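Local coordinates for protein phage terminase large subunit (Thermus phage P7426, PDB 7KS4) that probably acts as the ATP-driven motor and endonuclease that packages viral DNA into empty capsids, this chain being its N-terminal ATPase domain, at residues P64-W69 and A128-R133; P97-Q102 and L110-Y115; G145-F150 and S173-W178. All coordinates share one frame; numbering follows the deposited sequence.

Contact 1. Residues P64-W69 and A128-R133; sequences PGSQGW and ATSEFR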
# COMPACT_ATOMS: atom_id res chain seq x y z
N PRO A 64 -13.54 -12.24 4.54
CA PRO A 64 -14.23 -11.85 5.78
C PRO A 64 -13.42 -12.24 7.01
O PRO A 64 -12.92 -13.36 7.11
CB PRO A 64 -15.55 -12.63 5.71
CG PRO A 64 -15.77 -12.89 4.26
CD PRO A 64 -14.38 -13.08 3.68
N GLY A 65 -13.31 -11.30 7.94
CA GLY A 65 -12.48 -11.50 9.11
C GLY A 65 -11.04 -11.09 8.92
O GLY A 65 -10.26 -11.17 9.88
N SER A 66 -10.66 -10.65 7.73
CA SER A 66 -9.29 -10.23 7.49
C SER A 66 -8.99 -8.98 8.31
O SER A 66 -9.85 -8.14 8.55
CB SER A 66 -9.06 -9.95 6.01
OG SER A 66 -9.90 -8.91 5.54
N GLN A 67 -7.73 -8.88 8.75
CA GLN A 67 -7.28 -7.74 9.53
C GLN A 67 -6.04 -7.16 8.87
O GLN A 67 -5.13 -7.90 8.49
CB GLN A 67 -6.99 -8.13 10.98
CG GLN A 67 -8.23 -8.57 11.75
CD GLN A 67 -7.95 -8.88 13.21
OE1 GLN A 67 -8.72 -8.50 14.10
NE2 GLN A 67 -6.85 -9.58 13.47
N GLY A 68 -6.02 -5.83 8.74
CA GLY A 68 -4.90 -5.16 8.10
C GLY A 68 -4.70 -3.78 8.67
O GLY A 68 -5.60 -3.19 9.28
N TRP A 69 -3.50 -3.26 8.45
CA TRP A 69 -3.13 -1.91 8.84
C TRP A 69 -2.56 -1.19 7.63
O TRP A 69 -1.96 -1.81 6.75
CB TRP A 69 -2.04 -1.90 9.93
CG TRP A 69 -2.44 -2.35 11.29
CD1 TRP A 69 -3.68 -2.76 11.70
CD2 TRP A 69 -1.59 -2.45 12.44
NE1 TRP A 69 -3.65 -3.11 13.04
CE2 TRP A 69 -2.37 -2.92 13.51
CE3 TRP A 69 -0.23 -2.18 12.66
CZ2 TRP A 69 -1.85 -3.13 14.79
CZ3 TRP A 69 0.29 -2.39 13.93
CH2 TRP A 69 -0.52 -2.86 14.97
N ALA A 128 -18.59 -12.70 10.86
CA ALA A 128 -17.18 -12.33 10.82
C ALA A 128 -17.10 -10.82 10.71
O ALA A 128 -18.04 -10.16 10.26
CB ALA A 128 -16.47 -13.00 9.65
N THR A 129 -15.97 -10.28 11.15
CA THR A 129 -15.71 -8.84 11.08
C THR A 129 -14.30 -8.64 10.54
O THR A 129 -13.32 -9.07 11.16
CB THR A 129 -15.88 -8.18 12.45
OG1 THR A 129 -17.25 -8.28 12.86
CG2 THR A 129 -15.49 -6.71 12.40
N SER A 130 -14.21 -8.01 9.37
CA SER A 130 -12.94 -7.53 8.84
C SER A 130 -12.61 -6.18 9.47
O SER A 130 -13.50 -5.39 9.77
CB SER A 130 -13.01 -7.40 7.32
OG SER A 130 -13.51 -8.59 6.75
N GLU A 131 -11.31 -5.93 9.66
CA GLU A 131 -10.87 -4.73 10.37
C GLU A 131 -9.67 -4.11 9.66
O GLU A 131 -8.74 -4.81 9.26
CB GLU A 131 -10.48 -5.06 11.82
CG GLU A 131 -10.04 -3.86 12.61
CD GLU A 131 -9.89 -4.15 14.09
OE1 GLU A 131 -10.12 -5.31 14.49
OE2 GLU A 131 -9.55 -3.23 14.84
N PHE A 132 -9.71 -2.78 9.52
CA PHE A 132 -8.63 -2.03 8.89
C PHE A 132 -8.35 -0.80 9.74
O PHE A 132 -9.27 -0.04 10.05
CB PHE A 132 -9.00 -1.63 7.46
CG PHE A 132 -7.89 -0.94 6.71
CD1 PHE A 132 -6.74 -1.62 6.36
CD2 PHE A 132 -8.03 0.39 6.32
CE1 PHE A 132 -5.73 -0.99 5.65
CE2 PHE A 132 -7.02 1.02 5.60
CZ PHE A 132 -5.87 0.33 5.26
N ARG A 133 -7.08 -0.61 10.10
CA ARG A 133 -6.69 0.50 10.96
C ARG A 133 -5.58 1.31 10.32
O ARG A 133 -4.74 0.77 9.60
CB ARG A 133 -6.21 0.03 12.32
CG ARG A 133 -7.29 -0.48 13.23
CD ARG A 133 -7.14 0.13 14.62
NE ARG A 133 -7.62 -0.77 15.65
CZ ARG A 133 -7.78 -0.42 16.92
NH1 ARG A 133 -8.22 -1.31 17.79
NH2 ARG A 133 -7.51 0.82 17.31
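Ala-128 starts the contact with a methyl group: its CB lies 4.1 Å from CB of Pro-64, where residues 64-66 lead into strand 67-72 as a loop. Thr-129 contributes backbone, its O receiving a CA-H...O contact from Gly-65, while its OG1 bonds to His-113 on the neighbouring strand 109-115. At Ser-130 a side chain takes over the work of the backbone. With OG anti to the carbonyl carbon (chi1 -50°), the hydroxyl accepts a bond from Gly-65 N at 3.0 Å, bent to 136° at the hydrogen, and it is bonded to Leu-60 O as well; this loop is thus tied to the strand and to helix 48-62. From Glu-131 onward the two segments pair as parallel strands, in the ASCE P-loop ATPase domain of the terminase. Glu-131 N donates to Ser-66 O at 2.9 Å, and Glu-131 O accepts from Gly-68 N. Its extended side chain passes Gln-67 on the same face, the carboxylate plane 74° from the amide plane, whose NE2 is bonded to Thr-147 O; OE2 of Glu-131 forms salt bridges with Arg-109 and, at 3.2 Å, with NE of Arg-133. Phe-132 occupies the other face, toward helices 48-62 and 75-92. Its CD1 comes within 3.5 Å of Gly-68 O, and CE1 reaches the carbonyl carbon of Trp-69. Arg-133 N then donates to Gly-68 O at 3.1 Å. On the Glu-131 face, Arg-133 and Trp-69 run side by side with CB 3.8 Å from indole CD1, while Lys-135 makes a cation-pi contact with the same indole.

Contact 2. Residues P97-Q102 and L110-Y115; sequences PATEVQ and LLVHHY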
# COMPACT_ATOMS: atom_id res chain seq x y z
N PRO A 97 -25.26 -6.93 0.34
CA PRO A 97 -26.30 -6.72 1.36
C PRO A 97 -26.01 -7.37 2.71
O PRO A 97 -26.59 -6.94 3.72
CB PRO A 97 -27.56 -7.32 0.71
CG PRO A 97 -27.33 -7.16 -0.76
CD PRO A 97 -25.84 -7.36 -0.95
N ALA A 98 -25.15 -8.38 2.76
CA ALA A 98 -24.80 -9.06 3.99
C ALA A 98 -23.64 -8.39 4.73
O ALA A 98 -23.01 -9.02 5.58
CB ALA A 98 -24.44 -10.52 3.72
N THR A 99 -23.34 -7.12 4.43
CA THR A 99 -22.30 -6.39 5.15
C THR A 99 -22.87 -5.12 5.75
O THR A 99 -23.88 -4.57 5.30
CB THR A 99 -21.11 -6.03 4.25
OG1 THR A 99 -21.51 -5.06 3.27
CG2 THR A 99 -20.55 -7.26 3.56
N GLU A 100 -22.19 -4.65 6.79
CA GLU A 100 -22.52 -3.39 7.44
C GLU A 100 -21.22 -2.78 7.93
O GLU A 100 -20.42 -3.46 8.58
CB GLU A 100 -23.49 -3.60 8.60
CG GLU A 100 -23.89 -2.32 9.32
CD GLU A 100 -24.94 -2.58 10.38
OE1 GLU A 100 -24.59 -3.08 11.47
OE2 GLU A 100 -26.13 -2.29 10.12
N VAL A 101 -21.00 -1.51 7.60
CA VAL A 101 -19.74 -0.83 7.88
C VAL A 101 -19.87 -0.03 9.17
O VAL A 101 -20.88 0.65 9.39
CB VAL A 101 -19.34 0.09 6.71
CG1 VAL A 101 -18.03 0.81 7.00
CG2 VAL A 101 -19.26 -0.71 5.41
N GLN A 102 -18.84 -0.10 10.01
CA GLN A 102 -18.77 0.67 11.24
C GLN A 102 -17.45 1.42 11.24
O GLN A 102 -16.39 0.83 10.99
CB GLN A 102 -18.89 -0.23 12.47
CG GLN A 102 -19.06 0.51 13.78
CD GLN A 102 -18.97 -0.42 14.98
OE1 GLN A 102 -18.97 -1.65 14.83
NE2 GLN A 102 -18.88 0.16 16.17
N LEU A 110 -11.74 1.00 10.98
CA LEU A 110 -12.82 0.68 10.05
C LEU A 110 -13.16 -0.79 10.19
O LEU A 110 -12.27 -1.65 10.14
CB LEU A 110 -12.40 1.02 8.62
CG LEU A 110 -13.39 0.72 7.50
CD1 LEU A 110 -14.64 1.57 7.61
CD2 LEU A 110 -12.71 0.91 6.14
N LEU A 111 -14.44 -1.09 10.37
CA LEU A 111 -14.93 -2.45 10.55
C LEU A 111 -15.94 -2.77 9.46
O LEU A 111 -16.85 -1.98 9.18
CB LEU A 111 -15.59 -2.62 11.93
CG LEU A 111 -14.70 -2.32 13.13
CD1 LEU A 111 -15.50 -2.46 14.41
CD2 LEU A 111 -13.49 -3.24 13.15
N VAL A 112 -15.80 -3.95 8.85
CA VAL A 112 -16.79 -4.46 7.91
C VAL A 112 -17.38 -5.72 8.53
O VAL A 112 -16.74 -6.78 8.53
CB VAL A 112 -16.20 -4.73 6.53
CG1 VAL A 112 -17.28 -5.21 5.58
CG2 VAL A 112 -15.51 -3.48 5.98
N HIS A 113 -18.59 -5.62 9.06
CA HIS A 113 -19.25 -6.77 9.66
C HIS A 113 -19.93 -7.60 8.58
O HIS A 113 -20.65 -7.06 7.73
CB HIS A 113 -20.29 -6.30 10.69
CG HIS A 113 -19.72 -5.46 11.79
ND1 HIS A 113 -18.83 -5.95 12.72
CD2 HIS A 113 -19.92 -4.16 12.11
CE1 HIS A 113 -18.50 -4.99 13.56
NE2 HIS A 113 -19.15 -3.89 13.22
N HIS A 114 -19.70 -8.91 8.62
CA HIS A 114 -20.28 -9.85 7.66
C HIS A 114 -21.33 -10.70 8.37
O HIS A 114 -21.07 -11.24 9.45
CB HIS A 114 -19.21 -10.75 7.06
CG HIS A 114 -18.26 -10.03 6.16
ND1 HIS A 114 -18.43 -9.98 4.80
CD2 HIS A 114 -17.14 -9.33 6.43
CE1 HIS A 114 -17.45 -9.27 4.26
NE2 HIS A 114 -16.65 -8.86 5.23
N TYR A 115 -22.50 -10.82 7.76
CA TYR A 115 -23.64 -11.50 8.36
C TYR A 115 -23.98 -12.77 7.59
O TYR A 115 -23.46 -13.03 6.50
CB TYR A 115 -24.85 -10.55 8.40
CG TYR A 115 -24.65 -9.42 9.37
CD1 TYR A 115 -25.22 -9.45 10.63
CD2 TYR A 115 -23.86 -8.32 9.04
CE1 TYR A 115 -25.03 -8.42 11.53
CE2 TYR A 115 -23.66 -7.29 9.92
CZ TYR A 115 -24.25 -7.34 11.17
OH TYR A 115 -24.06 -6.31 12.07
O HOH W 1 -20.94 -10.90 3.91
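Ala-98 meets Tyr-115 through its carbonyl: Ala-98 O accepts from Tyr-115 N at 2.9 Å and lies in the plane of the tyrosine ring, at its edge. A water that donates to the same oxygen is also 2.8 Å from His-114 ND1, bridging the loop to that imidazole. Thr-99 pairs with His-114 at a non-hydrogen-bonded position, the two side chains pointing the same way, with Thr-99 CG2 3.7 Å from His-114 ND1; the far nitrogen, His-114 NE2, is bonded to Leu-60 O. Glu-100 and His-113 form a hydrogen-bonded pair, each N donating to the other's O. Anti to the backbone N at chi1, CG of Glu-100 begins an extended chain that passes Tyr-115, where CB sits 3.9 Å from CE2 and the carboxylate plane is 80° from the ring. Val-101, on the opposite face with Thr-99, brings CG1 to 3.5 Å from Leu-110 CD1, and it also packs on Val-89 and Glu-90 of helix 75-92. These strands make an antiparallel beta hairpin at the edge of the central sheet. Gln-102 and Leu-111 complete the next hydrogen-bonded pair through two reciprocal backbone bonds. CG of Gln-102, anti to the backbone N, and the extended chain beyond it lead diagonally across the ladder, where OE1 meets His-113 NE2, which donates at 2.8 Å. This bond is nearly straight, 168° at the hydrogen, and lies in both the amide and the imidazole planes. With Thr-129 OG1 bonded to ND1, both ring nitrogens of the buried His-113 are engaged, which should fix its rotation. The bond to an amide oxygen is consistent with a proton on NE2, but does not settle the charge of the ring.

Contact 3. Residues G145-F150 and S173-W178; sequences GATLDF and SVRDGW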
# COMPACT_ATOMS: atom_id res chain seq x y z
N GLY A 145 -0.16 -5.50 19.39
CA GLY A 145 -0.85 -6.46 18.55
C GLY A 145 -0.10 -6.49 17.24
O GLY A 145 1.02 -5.97 17.19
N ALA A 146 -0.65 -7.07 16.17
CA ALA A 146 -1.90 -7.83 16.17
C ALA A 146 -1.81 -8.77 14.98
O ALA A 146 -1.03 -8.52 14.06
CB ALA A 146 -3.10 -6.91 16.06
N THR A 147 -2.60 -9.84 14.97
CA THR A 147 -2.50 -10.84 13.91
C THR A 147 -3.03 -10.25 12.61
O THR A 147 -4.25 -10.22 12.38
CB THR A 147 -3.27 -12.11 14.27
OG1 THR A 147 -4.56 -11.76 14.80
CG2 THR A 147 -2.49 -12.93 15.29
N LEU A 148 -2.12 -9.82 11.75
CA LEU A 148 -2.45 -9.15 10.50
C LEU A 148 -2.42 -10.12 9.33
O LEU A 148 -1.49 -10.92 9.19
CB LEU A 148 -1.48 -8.00 10.22
CG LEU A 148 -1.55 -6.80 11.15
CD1 LEU A 148 -0.52 -5.78 10.74
CD2 LEU A 148 -2.93 -6.17 11.16
N ASP A 149 -3.43 -10.02 8.47
CA ASP A 149 -3.40 -10.70 7.19
C ASP A 149 -2.75 -9.85 6.11
O ASP A 149 -2.29 -10.41 5.10
CB ASP A 149 -4.82 -11.07 6.77
CG ASP A 149 -5.51 -11.90 7.81
OD1 ASP A 149 -5.14 -13.09 7.92
OD2 ASP A 149 -6.37 -11.37 8.54
N PHE A 150 -2.71 -8.54 6.28
CA PHE A 150 -2.06 -7.69 5.29
C PHE A 150 -1.67 -6.38 5.95
O PHE A 150 -2.25 -5.96 6.96
CB PHE A 150 -2.97 -7.44 4.08
CG PHE A 150 -4.22 -6.63 4.39
CD1 PHE A 150 -4.27 -5.27 4.09
CD2 PHE A 150 -5.33 -7.24 4.94
CE1 PHE A 150 -5.41 -4.53 4.35
CE2 PHE A 150 -6.49 -6.49 5.20
CZ PHE A 150 -6.53 -5.13 4.91
N SER A 173 4.08 -12.79 9.61
CA SER A 173 4.54 -14.15 9.35
C SER A 173 3.64 -15.19 9.99
O SER A 173 3.57 -16.33 9.52
CB SER A 173 5.98 -14.31 9.84
OG SER A 173 6.79 -13.27 9.33
N VAL A 174 2.93 -14.81 11.06
CA VAL A 174 2.02 -15.74 11.74
C VAL A 174 0.99 -16.28 10.76
O VAL A 174 0.92 -17.48 10.50
CB VAL A 174 1.34 -15.04 12.93
CG1 VAL A 174 0.27 -15.93 13.54
CG2 VAL A 174 2.37 -14.67 13.95
N ARG A 175 0.14 -15.39 10.24
CA ARG A 175 -0.90 -15.78 9.29
C ARG A 175 -0.40 -15.79 7.86
O ARG A 175 -1.22 -15.83 6.94
CB ARG A 175 -2.10 -14.83 9.42
CG ARG A 175 -3.21 -15.38 10.30
CD ARG A 175 -4.02 -14.26 10.92
NE ARG A 175 -5.45 -14.47 10.79
CZ ARG A 175 -6.38 -13.56 11.09
NH1 ARG A 175 -6.02 -12.36 11.53
NH2 ARG A 175 -7.66 -13.85 10.94
N ASP A 176 0.91 -15.76 7.65
CA ASP A 176 1.48 -15.69 6.31
C ASP A 176 0.83 -14.55 5.53
O ASP A 176 0.41 -14.71 4.38
CB ASP A 176 1.34 -17.02 5.58
CG ASP A 176 2.28 -17.14 4.40
OD1 ASP A 176 1.87 -17.73 3.37
OD2 ASP A 176 3.42 -16.64 4.50
N GLY A 177 0.73 -13.39 6.18
CA GLY A 177 0.13 -12.24 5.56
C GLY A 177 1.07 -11.54 4.60
O GLY A 177 2.28 -11.79 4.57
N TRP A 178 0.50 -10.66 3.78
CA TRP A 178 1.27 -9.97 2.76
C TRP A 178 1.49 -8.51 3.14
O TRP A 178 0.78 -7.94 3.97
CB TRP A 178 0.59 -10.06 1.38
CG TRP A 178 -0.82 -9.53 1.23
CD1 TRP A 178 -1.97 -10.28 1.16
CD2 TRP A 178 -1.23 -8.16 1.08
NE1 TRP A 178 -3.06 -9.46 0.97
CE2 TRP A 178 -2.63 -8.16 0.92
CE3 TRP A 178 -0.55 -6.94 1.07
CZ2 TRP A 178 -3.36 -6.99 0.77
CZ3 TRP A 178 -1.28 -5.78 0.91
CH2 TRP A 178 -2.67 -5.81 0.76
O HOH W 2 -3.45 -14.35 6.15
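Where the predicted Walker B strand begins, at Phe-150, the chain lies alongside Trp-178, the first residue of the neighbouring parallel strand. The indole and phenyl groups point the same way, and the closest side-chain approach is made by a methylene: CB of Phe-150 lies over the centre of the six-membered ring of Trp-178, 3.4 Å from its centroid, in a CH-pi contact. The two rings are offset, with little shared area and their planes 28° apart. Trp-178 N also donates to Asp-149 O at 3.1 Å, approaching from 38° out of the carbonyl plane. Gly-177 packs closely here, its CA 3.1 Å from Asp-149 O, after a Schellman motif has closed the preceding helix, with Asp-176, of positive phi, the first residue beyond it. Arg-175 reaches back from that helix end. Its NH1 makes a weak, bent bond to Thr-147 O at the guanidinium edge, whereas Asp-149 OD2 stands over one face, 3.2 Å from NH1. In that salt bridge the oxygen is well off the guanidinium plane, so the attraction is electrostatic; OD2 is instead hydrogen-bonded to Gln-67 N. A water donates to both Asp-149 OD1 and Arg-175 O, joining the carboxylate to the helix end a second time. Helix 48-62 packs against both aromatic residues, with Glu-59 accepting from Trp-178 NE1, while strand 67-72 flanks strand 150-153 on the side away from strand 178-183.

In the fold
Contacts 1 and 2 lie in one mixed sheet, and contact 3 enters it at Phe-150 and Trp-178. Contacts 1 and 2 have centres 10 Å apart and share a seam between strands 109-115 and 126-136, where Ala-128 O is 2.7 Å from His-114 N. Contact 3 adjoins contact 1 across strand 67-72, with centres 11 Å apart and Gln-67 O 2.7 Å from Asp-149 N. Contacts 2 and 3 do not touch, their nearest atoms being about 9 Å apart. The side chain of Phe-132 in contact 1 is about 12 Å from the bound magnesium ion; contact 3 holds the first residue of the predicted Walker B motif, and Trp-178 is about 11 Å, side chain to side chain, from Asp-154.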